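Side-chain contacts in G protein coupled receptor (Arabidopsis thaliana, PDB 3T33), which may take part in abscisic acid signalling and binds a zinc ion, as a plant member of the LanC-like protein family: residues F92-Y95 against Q96-N100; L144-D147 against Q148-D151; I205-A208 against G209-G213; L260-M263 against I264-F268. All blocks are in the same frame, centred on the assembly; numbering follows the deposited sequence.

Interaction 1 of 4, residues F92-Y95 against Q96-N100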
loop_
_atom_site.group_PDB
_atom_site.type_symbol
_atom_site.label_atom_id
_atom_site.label_comp_id
_atom_site.label_asym_id
_atom_site.label_seq_id
_atom_site.Cartn_x
_atom_site.Cartn_y
_atom_site.Cartn_z
ATOM N N PHE A 92 -4.274 13.905 5.078
ATOM C CA PHE A 92 -3.694 14.322 3.793
ATOM C C PHE A 92 -4.467 13.740 2.544
ATOM O O PHE A 92 -4.776 14.463 1.611
ATOM C CB PHE A 92 -2.192 13.976 3.725
ATOM C CG PHE A 92 -1.510 14.561 2.523
ATOM C CD1 PHE A 92 -1.332 15.928 2.412
ATOM C CD2 PHE A 92 -1.092 13.759 1.483
ATOM C CE1 PHE A 92 -0.754 16.496 1.266
ATOM C CE2 PHE A 92 -0.514 14.328 0.320
ATOM C CZ PHE A 92 -0.336 15.714 0.244
ATOM N N LYS A 93 -4.737 12.447 2.532
ATOM C CA LYS A 93 -5.477 11.821 1.449
ATOM C C LYS A 93 -6.880 12.462 1.324
ATOM O O LYS A 93 -7.413 12.679 0.221
ATOM C CB LYS A 93 -5.642 10.349 1.791
ATOM C CG LYS A 93 -6.550 9.628 0.858
ATOM C CD LYS A 93 -5.788 8.875 -0.240
ATOM C CE LYS A 93 -5.818 9.572 -1.483
ATOM N NZ LYS A 93 -4.840 8.952 -2.439
ATOM N N SER A 94 -7.467 12.784 2.454
ATOM C CA SER A 94 -8.767 13.418 2.468
ATOM C C SER A 94 -8.700 14.824 1.938
ATOM O O SER A 94 -9.594 15.298 1.239
ATOM C CB SER A 94 -9.280 13.465 3.887
ATOM O OG SER A 94 -10.570 14.020 3.879
ATOM N N TYR A 95 -7.657 15.525 2.305
ATOM C CA TYR A 95 -7.463 16.801 1.697
ATOM C C TYR A 95 -7.303 16.633 0.158
ATOM O O TYR A 95 -7.835 17.427 -0.603
ATOM C CB TYR A 95 -6.231 17.507 2.329
ATOM C CG TYR A 95 -5.697 18.589 1.467
ATOM C CD1 TYR A 95 -6.421 19.782 1.270
ATOM C CD2 TYR A 95 -4.520 18.395 0.763
ATOM C CE1 TYR A 95 -5.940 20.778 0.385
ATOM C CE2 TYR A 95 -4.031 19.344 -0.087
ATOM C CZ TYR A 95 -4.736 20.543 -0.271
ATOM O OH TYR A 95 -4.215 21.479 -1.135
ATOM N N GLN A 96 -6.536 15.643 -0.293
ATOM C CA GLN A 96 -6.240 15.505 -1.722
ATOM C C GLN A 96 -7.548 15.289 -2.501
ATOM O O GLN A 96 -7.649 15.676 -3.678
ATOM C CB GLN A 96 -5.359 14.279 -1.964
ATOM C CG GLN A 96 -3.846 14.449 -1.854
ATOM C CD GLN A 96 -3.098 13.164 -2.419
ATOM O OE1 GLN A 96 -3.435 12.004 -2.060
ATOM N NE2 GLN A 96 -2.108 13.380 -3.318
ATOM N N VAL A 97 -8.513 14.628 -1.837
ATOM C CA VAL A 97 -9.774 14.251 -2.446
ATOM C C VAL A 97 -10.797 15.405 -2.332
ATOM O O VAL A 97 -11.470 15.702 -3.302
ATOM C CB VAL A 97 -10.368 12.953 -1.818
ATOM C CG1 VAL A 97 -11.730 12.631 -2.407
ATOM C CG2 VAL A 97 -9.486 11.778 -2.087
ATOM N N THR A 98 -10.895 16.032 -1.157
ATOM C CA THR A 98 -11.976 16.943 -0.867
ATOM C C THR A 98 -11.500 18.368 -1.051
ATOM O O THR A 98 -12.308 19.259 -1.184
ATOM C CB THR A 98 -12.501 16.820 0.600
ATOM O OG1 THR A 98 -11.496 17.249 1.551
ATOM C CG2 THR A 98 -12.963 15.415 0.958
ATOM N N ARG A 99 -10.181 18.592 -1.040
ATOM C CA ARG A 99 -9.603 19.936 -0.890
ATOM C C ARG A 99 -10.069 20.703 0.364
ATOM O O ARG A 99 -9.996 21.905 0.389
ATOM C CB ARG A 99 -9.825 20.822 -2.136
ATOM C CG ARG A 99 -9.508 20.243 -3.548
ATOM C CD ARG A 99 -8.382 19.278 -3.593
ATOM N NE ARG A 99 -7.079 19.922 -3.621
ATOM C CZ ARG A 99 -6.017 19.376 -4.213
ATOM N NH1 ARG A 99 -6.122 18.192 -4.832
ATOM N NH2 ARG A 99 -4.856 20.020 -4.207
ATOM N N ASN A 100 -10.580 20.018 1.380
ATOM C CA ASN A 100 -10.839 20.631 2.709
ATOM C C ASN A 100 -9.492 21.049 3.394
ATOM O O ASN A 100 -8.720 20.178 3.833
ATOM C CB ASN A 100 -11.566 19.591 3.570
ATOM C CG ASN A 100 -12.249 20.172 4.820
ATOM O OD1 ASN A 100 -11.932 21.270 5.290
ATOM N ND2 ASN A 100 -13.204 19.398 5.366
#
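Thr98 folds OG1 between its own backbone N and carbonyl carbon (chi1 67°), which swings the hydroxyl back to the carbonyl of Ser94, while Tyr95 CG lies anti to N (chi1 160°), which sets the ring beside Arg99. The setting is the C-terminal end of helix 84-98, where an ST turn leads into the next helix of this all-helical LanC-like fold. Ser94 O accepts twice: from Thr98 N at 2.8 Å and from Thr98 OG1 at 2.7 Å, the two donors arriving from opposite faces of the carbonyl plane. The same hydroxyl oxygen then receives Asn100 N at 2.9 Å in a fairly straight bond (161°), so one side chain bridges the last turn and the residues that leave it. Arg99, with positive phi, ends the helical run. Its bent chain carries the guanidinium back across Tyr95, whose CE2 lies over one guanidinium face. Farther back on the helix, Gln96 lays CG over a face of the Phe92 ring, 4.0 Å from CE2, and its amide plane is turned only modestly from that of the ring. Gln96 OE1 also takes a weak bond from Lys93 NZ at 3.4 Å, but the stronger partner of this lysine is Asp401, in a salt bridge to helix 392-402. Ser94 OG is likewise committed outside, to Asp103, and Asn100 OD1 caps Asp102 N at the start of helix 101-118. The turn closes where Asn100 O comes up to the edge of the Tyr95 ring, 3.5 Å from CD1.

Interaction 2 of 4, residues L144-D147 against Q148-D151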
loop_
_atom_site.group_PDB
_atom_site.type_symbol
_atom_site.label_atom_id
_atom_site.label_comp_id
_atom_site.label_asym_id
_atom_site.label_seq_id
_atom_site.Cartn_x
_atom_site.Cartn_y
_atom_site.Cartn_z
ATOM N N LEU A 144 0.279 23.620 1.603
ATOM C CA LEU A 144 -0.213 24.730 2.349
ATOM C C LEU A 144 0.395 26.077 1.918
ATOM O O LEU A 144 -0.214 27.118 2.119
ATOM C CB LEU A 144 -0.054 24.468 3.838
ATOM C CG LEU A 144 -0.700 25.494 4.779
ATOM C CD1 LEU A 144 -2.267 25.465 4.726
ATOM C CD2 LEU A 144 -0.186 25.314 6.195
ATOM N N GLY A 145 1.567 26.044 1.287
ATOM C CA GLY A 145 2.224 27.235 0.756
ATOM C C GLY A 145 3.146 27.860 1.787
ATOM O O GLY A 145 3.555 29.046 1.636
ATOM N N ASP A 146 3.495 27.067 2.814
ATOM C CA ASP A 146 4.374 27.503 3.891
ATOM C C ASP A 146 5.814 27.056 3.626
ATOM O O ASP A 146 6.217 25.975 4.066
ATOM C CB ASP A 146 3.890 26.940 5.225
ATOM C CG ASP A 146 4.642 27.514 6.415
ATOM O OD1 ASP A 146 5.712 28.108 6.183
ATOM O OD2 ASP A 146 4.159 27.364 7.578
ATOM N N ASP A 147 6.575 27.895 2.917
ATOM C CA ASP A 147 7.970 27.608 2.568
ATOM C C ASP A 147 8.856 27.374 3.790
ATOM O O ASP A 147 9.595 26.422 3.805
ATOM C CB ASP A 147 8.572 28.704 1.672
ATOM C CG ASP A 147 7.997 28.702 0.210
ATOM O OD1 ASP A 147 7.439 27.662 -0.263
ATOM O OD2 ASP A 147 8.128 29.758 -0.486
ATOM N N GLN A 148 8.773 28.191 4.830
ATOM C CA GLN A 148 9.660 28.022 6.011
ATOM C C GLN A 148 9.483 26.661 6.746
ATOM O O GLN A 148 10.456 26.013 7.178
ATOM C CB GLN A 148 9.495 29.178 7.015
ATOM C CG GLN A 148 9.550 30.624 6.448
ATOM C CD GLN A 148 8.494 30.914 5.312
ATOM O OE1 GLN A 148 7.300 30.535 5.422
ATOM N NE2 GLN A 148 8.947 31.589 4.229
ATOM N N LEU A 149 8.236 26.262 6.944
ATOM C CA LEU A 149 7.926 24.949 7.474
ATOM C C LEU A 149 8.473 23.845 6.530
ATOM O O LEU A 149 8.917 22.801 6.957
ATOM C CB LEU A 149 6.421 24.808 7.511
ATOM C CG LEU A 149 5.797 24.238 8.763
ATOM C CD1 LEU A 149 4.533 23.524 8.369
ATOM C CD2 LEU A 149 6.721 23.319 9.474
ATOM N N TYR A 150 8.399 24.085 5.242
ATOM C CA TYR A 150 8.882 23.133 4.285
ATOM C C TYR A 150 10.392 22.888 4.468
ATOM O O TYR A 150 10.825 21.701 4.509
ATOM C CB TYR A 150 8.606 23.608 2.880
ATOM C CG TYR A 150 9.448 22.916 1.836
ATOM C CD1 TYR A 150 9.235 21.573 1.545
ATOM C CD2 TYR A 150 10.403 23.616 1.082
ATOM C CE1 TYR A 150 9.944 20.945 0.588
ATOM C CE2 TYR A 150 11.143 22.964 0.097
ATOM C CZ TYR A 150 10.918 21.630 -0.131
ATOM O OH TYR A 150 11.616 20.896 -1.085
ATOM N N ASP A 151 11.167 23.998 4.581
ATOM C CA ASP A 151 12.631 23.932 4.699
ATOM C C ASP A 151 12.970 23.197 5.938
ATOM O O ASP A 151 13.903 22.363 5.977
ATOM C CB ASP A 151 13.226 25.305 4.819
ATOM C CG ASP A 151 13.061 26.121 3.539
ATOM O OD1 ASP A 151 13.040 25.536 2.424
ATOM O OD2 ASP A 151 12.985 27.355 3.675
#
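Asp151 N donates to Asp147 O at 3.0 Å, the shortest firm polar bond here, and with Tyr150 N to Asp146 O at 3.1 Å it sets the opening turn of helix 147-158. Ahead of that turn stands Asp146. With CG anti to the backbone N (chi1 -172°), its carboxylate is carried forward over the turn, and OD1 accepts from Leu149 N at 3.2 Å. The N-H points almost straight at the oxygen (175°), yet it meets OD1 from well above the carboxylate plane, 65° out of it. The other oxygen rests against aliphatic atoms: OD2 is 3.4 Å from Leu149 CB and 3.7 Å from Leu149 CG, the two side chains crossing at about a right angle. The negative charge of Asp146 probably gains from the positive end of the helix dipole.

Tyr150 folds CB against Asp147 O at 3.1 Å, the carbonyl oxygen lying in the plane of the ring at its edge, while the hydroxyl goes on to Ser192. Lys142 ties this turn to the preceding helix, forming a salt bridge with Asp147 OD1 and a cation-pi contact with Tyr150. Leu149 packs in turn on Leu108 and Ala141, so a largely exposed turn keeps one apolar side against its neighbours. Gly145, with positive phi, is the C-prime residue of a Schellman motif that ends helix 130-144. The whole is a tight helix-to-helix connection, a Schellman motif followed at once by an aspartate N-cap.

Interaction 3 of 4, residues I205-A208 against G209-G213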
loop_
_atom_site.group_PDB
_atom_site.type_symbol
_atom_site.label_atom_id
_atom_site.label_comp_id
_atom_site.label_asym_id
_atom_site.label_seq_id
_atom_site.Cartn_x
_atom_site.Cartn_y
_atom_site.Cartn_z
ATOM N N ILE A 205 22.189 -1.352 -2.394
ATOM C CA ILE A 205 21.186 -2.392 -2.525
ATOM C C ILE A 205 21.639 -3.458 -3.550
ATOM O O ILE A 205 21.462 -4.638 -3.301
ATOM C CB ILE A 205 19.708 -1.816 -2.741
ATOM C CG1 ILE A 205 19.165 -1.179 -1.425
ATOM C CG2 ILE A 205 18.749 -2.935 -3.150
ATOM C CD1 ILE A 205 18.005 -0.216 -1.554
ATOM N N PHE A 206 22.156 -3.052 -4.714
ATOM C CA PHE A 206 22.572 -4.060 -5.728
ATOM C C PHE A 206 23.808 -4.826 -5.244
ATOM O O PHE A 206 23.842 -6.053 -5.305
ATOM C CB PHE A 206 22.828 -3.441 -7.085
ATOM C CG PHE A 206 21.582 -3.224 -7.863
ATOM C CD1 PHE A 206 20.931 -4.298 -8.455
ATOM C CD2 PHE A 206 21.031 -1.956 -7.973
ATOM C CE1 PHE A 206 19.755 -4.115 -9.152
ATOM C CE2 PHE A 206 19.856 -1.762 -8.674
ATOM C CZ PHE A 206 19.211 -2.862 -9.270
ATOM N N ARG A 207 24.784 -4.093 -4.699
ATOM C CA ARG A 207 25.963 -4.726 -4.069
ATOM C C ARG A 207 25.601 -5.867 -3.098
ATOM O O ARG A 207 26.028 -7.002 -3.309
ATOM C CB ARG A 207 26.873 -3.678 -3.428
ATOM C CG ARG A 207 28.226 -4.268 -3.025
ATOM C CD ARG A 207 28.936 -3.513 -1.861
ATOM N NE ARG A 207 28.267 -3.696 -0.570
ATOM C CZ ARG A 207 28.083 -4.860 0.060
ATOM N NH1 ARG A 207 28.505 -6.004 -0.481
ATOM N NH2 ARG A 207 27.453 -4.878 1.260
ATOM N N ALA A 208 24.801 -5.603 -2.062
ATOM C CA ALA A 208 24.431 -6.683 -1.135
ATOM C C ALA A 208 23.572 -7.794 -1.761
ATOM O O ALA A 208 23.686 -8.996 -1.405
ATOM C CB ALA A 208 23.703 -6.117 0.050
ATOM N N GLY A 209 22.646 -7.394 -2.641
ATOM C CA GLY A 209 21.791 -8.359 -3.271
ATOM C C GLY A 209 22.616 -9.306 -4.124
ATOM O O GLY A 209 22.404 -10.507 -4.061
ATOM N N ARG A 210 23.519 -8.748 -4.932
ATOM C CA ARG A 210 24.401 -9.498 -5.814
ATOM C C ARG A 210 25.361 -10.401 -5.033
ATOM O O ARG A 210 25.553 -11.535 -5.418
ATOM C CB ARG A 210 25.189 -8.559 -6.725
ATOM C CG ARG A 210 24.436 -8.111 -7.936
ATOM C CD ARG A 210 24.912 -6.781 -8.430
ATOM N NE ARG A 210 24.256 -6.431 -9.693
ATOM C CZ ARG A 210 24.445 -5.287 -10.355
ATOM N NH1 ARG A 210 25.266 -4.352 -9.877
ATOM N NH2 ARG A 210 23.809 -5.065 -11.514
ATOM N N GLN A 211 25.926 -9.911 -3.929
ATOM C CA GLN A 211 26.786 -10.706 -3.056
ATOM C C GLN A 211 26.062 -11.915 -2.477
ATOM O O GLN A 211 26.586 -13.049 -2.519
ATOM C CB GLN A 211 27.305 -9.867 -1.905
ATOM C CG GLN A 211 28.154 -10.660 -0.889
ATOM C CD GLN A 211 27.871 -10.251 0.557
ATOM O OE1 GLN A 211 27.234 -11.000 1.301
ATOM N NE2 GLN A 211 28.320 -9.048 0.950
ATOM N N LEU A 212 24.874 -11.717 -1.918
ATOM C CA LEU A 212 24.183 -12.864 -1.306
ATOM C C LEU A 212 23.427 -13.743 -2.341
ATOM O O LEU A 212 22.990 -14.860 -2.027
ATOM C CB LEU A 212 23.280 -12.410 -0.154
ATOM C CG LEU A 212 22.600 -13.444 0.727
ATOM C CD1 LEU A 212 23.535 -13.933 1.766
ATOM C CD2 LEU A 212 21.424 -12.836 1.412
ATOM N N GLY A 213 23.279 -13.239 -3.566
ATOM C CA GLY A 213 22.542 -13.949 -4.615
ATOM C C GLY A 213 23.441 -14.614 -5.657
ATOM O O GLY A 213 24.642 -14.312 -5.761
#
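Phe206 and Arg210, one helical turn apart, carry most of the side-chain contact in the last turns of helix 195-212, with Ala208 buried between them in sequence; the setting is a helix of the all-helical LanC-like fold. Arg210 leaves with CG beside its backbone N (chi1 -82°) and runs extended to NE, doubling back along the helix over the preceding turn. One face of its guanidinium is covered by the phenylalanine: Phe206 CD1 sits 4.0 Å above the guanidinium plane, over its centre, the ring and guanidinium planes being 41° apart. What fixes its position and rotation lies outside the turn, since NE is salt-bridged to Asp255 and NH2 to Asp251, both on helix 250-265. Phe206 meanwhile packs on Val256 of that helix and on Leu243 of helix 236-244, so aromatic and arginine together join three helices.

Ala208 CB meets Gly209 N at 3.2 Å and also touches Tyr168, whereas its carbonyl accepts from Leu212 N at 3.0 Å. The shortest of the four backbone bonds across the contact runs from Arg210 N to Phe206 O, 2.7 Å long and nearly straight at 167°. The arginine chain stays close to that carbonyl, with CD 3.4 Å from Phe206 O and NH1 3.8 Å from Phe206 CB.

Interaction 4 of 4, residues L260-M263 against I264-F268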
loop_
_atom_site.group_PDB
_atom_site.type_symbol
_atom_site.label_atom_id
_atom_site.label_comp_id
_atom_site.label_asym_id
_atom_site.label_seq_id
_atom_site.Cartn_x
_atom_site.Cartn_y
_atom_site.Cartn_z
ATOM N N LEU A 260 12.525 -11.165 -10.337
ATOM C CA LEU A 260 11.078 -11.298 -10.508
ATOM C C LEU A 260 10.682 -12.560 -11.316
ATOM O O LEU A 260 9.788 -13.275 -10.902
ATOM C CB LEU A 260 10.448 -10.010 -11.071
ATOM C CG LEU A 260 10.447 -8.735 -10.212
ATOM C CD1 LEU A 260 9.879 -7.622 -10.993
ATOM C CD2 LEU A 260 9.651 -8.933 -8.955
ATOM N N SER A 261 11.356 -12.851 -12.429
ATOM C CA SER A 261 11.181 -14.172 -13.075
ATOM C C SER A 261 11.377 -15.308 -12.099
ATOM O O SER A 261 10.525 -16.175 -11.958
ATOM C CB SER A 261 12.157 -14.350 -14.221
ATOM O OG SER A 261 12.001 -13.246 -15.072
ATOM N N TYR A 262 12.498 -15.299 -11.403
ATOM C CA TYR A 262 12.755 -16.348 -10.431
ATOM C C TYR A 262 11.521 -16.617 -9.604
ATOM O O TYR A 262 11.079 -17.728 -9.528
ATOM C CB TYR A 262 13.931 -15.957 -9.532
ATOM C CG TYR A 262 14.088 -16.883 -8.362
ATOM C CD1 TYR A 262 14.771 -18.099 -8.503
ATOM C CD2 TYR A 262 13.525 -16.572 -7.135
ATOM C CE1 TYR A 262 14.895 -18.952 -7.447
ATOM C CE2 TYR A 262 13.653 -17.404 -6.085
ATOM C CZ TYR A 262 14.330 -18.595 -6.250
ATOM O OH TYR A 262 14.442 -19.428 -5.192
ATOM N N MET A 263 10.955 -15.574 -8.997
ATOM C CA MET A 263 9.738 -15.668 -8.165
ATOM C C MET A 263 8.501 -16.211 -8.901
ATOM O O MET A 263 7.724 -16.986 -8.358
ATOM C CB MET A 263 9.421 -14.284 -7.604
ATOM C CG MET A 263 10.443 -13.774 -6.554
ATOM S SD MET A 263 10.031 -12.167 -5.754
ATOM C CE MET A 263 9.126 -12.850 -4.411
ATOM N N ILE A 264 8.325 -15.810 -10.147
ATOM C CA ILE A 264 7.204 -16.287 -10.937
ATOM C C ILE A 264 7.323 -17.801 -11.105
ATOM O O ILE A 264 6.440 -18.560 -10.670
ATOM C CB ILE A 264 7.099 -15.487 -12.279
ATOM C CG1 ILE A 264 6.745 -14.028 -11.964
ATOM C CG2 ILE A 264 6.046 -16.101 -13.251
ATOM C CD1 ILE A 264 6.843 -13.098 -13.113
ATOM N N GLN A 265 8.467 -18.242 -11.647
ATOM C CA GLN A 265 8.716 -19.671 -11.964
ATOM C C GLN A 265 8.639 -20.563 -10.723
ATOM O O GLN A 265 8.589 -21.783 -10.842
ATOM C CB GLN A 265 10.085 -19.850 -12.635
ATOM C CG GLN A 265 10.337 -18.908 -13.848
ATOM C CD GLN A 265 11.818 -18.887 -14.328
ATOM O OE1 GLN A 265 12.264 -17.921 -14.986
ATOM N NE2 GLN A 265 12.574 -19.960 -14.018
ATOM N N ASN A 266 8.590 -19.963 -9.537
ATOM C CA ASN A 266 8.807 -20.726 -8.318
ATOM C C ASN A 266 7.735 -20.568 -7.263
ATOM O O ASN A 266 7.941 -20.912 -6.092
ATOM C CB ASN A 266 10.163 -20.377 -7.731
ATOM C CG ASN A 266 11.268 -21.203 -8.328
ATOM O OD1 ASN A 266 11.285 -22.399 -8.111
ATOM N ND2 ASN A 266 12.178 -20.580 -9.099
ATOM N N ARG A 267 6.588 -20.071 -7.698
ATOM C CA ARG A 267 5.412 -19.891 -6.849
ATOM C C ARG A 267 4.701 -21.228 -6.593
ATOM O O ARG A 267 5.028 -22.247 -7.212
ATOM C CB ARG A 267 4.455 -18.857 -7.498
ATOM C CG ARG A 267 3.891 -19.327 -8.816
ATOM C CD ARG A 267 3.268 -18.239 -9.711
ATOM N NE ARG A 267 2.482 -18.936 -10.725
ATOM C CZ ARG A 267 2.042 -18.452 -11.881
ATOM N NH1 ARG A 267 2.288 -17.213 -12.251
ATOM N NH2 ARG A 267 1.352 -19.245 -12.684
ATOM N N PHE A 268 3.737 -21.224 -5.671
ATOM C CA PHE A 268 2.966 -22.409 -5.393
ATOM C C PHE A 268 2.158 -22.968 -6.604
ATOM O O PHE A 268 1.820 -22.232 -7.559
ATOM C CB PHE A 268 2.056 -22.170 -4.176
ATOM C CG PHE A 268 2.807 -21.990 -2.878
ATOM C CD1 PHE A 268 3.663 -23.005 -2.395
ATOM C CD2 PHE A 268 2.669 -20.800 -2.133
ATOM C CE1 PHE A 268 4.362 -22.841 -1.189
ATOM C CE2 PHE A 268 3.365 -20.608 -0.939
ATOM C CZ PHE A 268 4.224 -21.636 -0.457
#
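Asn266 bends its side chain back toward Tyr262 near the C-terminal end of helix 250-265. CB lies 3.3 Å from Tyr262 O, and CG passes the same oxygen at 3.7 Å. At the tip, ND2 donates to Tyr262 O at 3.1 Å with an N-H...O angle of 155°, the oxygen lying close to the amide plane. The same nitrogen stands over one face of the Tyr262 ring, offset toward the rim and 3.6 Å from CE1, with ring and amide planes 40° apart. Tyr262 is brought there by its first torsion, which sets CG anti to the backbone N (chi1 170°); its hydroxyl is held by Glu277.

The side-chain amide replaces a main-chain donor: Asn266 N is too poorly angled for Tyr262 O and makes a weak bond to Met263 O instead. Before that, the regular pattern holds, Gln265 N donating to Ser261 O at 2.9 Å. Ile264 runs CG1 past Leu260 O at 3.3 Å and packs with Leu260 against helices 291-305 and 308-324, while Met263 faces Trp230. Arg267 makes a salt bridge with Glu316 of helix 308-324. The arrangement is a C-terminal helix end in which an asparagine side chain satisfies a carbonyl near the helix end.

In the fold
All four are local contacts within single helices or at their ends, set round the LanC-like fold away from the zinc site. Interactions 1, 3 and 4 are partly buried, whereas interaction 2 lies at the surface. Interactions 1 and 2, with centres about 18 Å apart, share neighbours in helices 101-118 and 130-144; interactions 3 and 4, with centres about 19 Å apart on another side, are joined through helix 250-265, which carries interaction 4 and supplies the acidic partners of Arg210 in interaction 3. Helix ends are handled by a threonine hydroxyl in interaction 1, an asparagine amide in interaction 4, and glycine with aspartate in interaction 2. Interaction 3 instead packs an arginine against a phenylalanine, with its charge paired to a neighbouring helix.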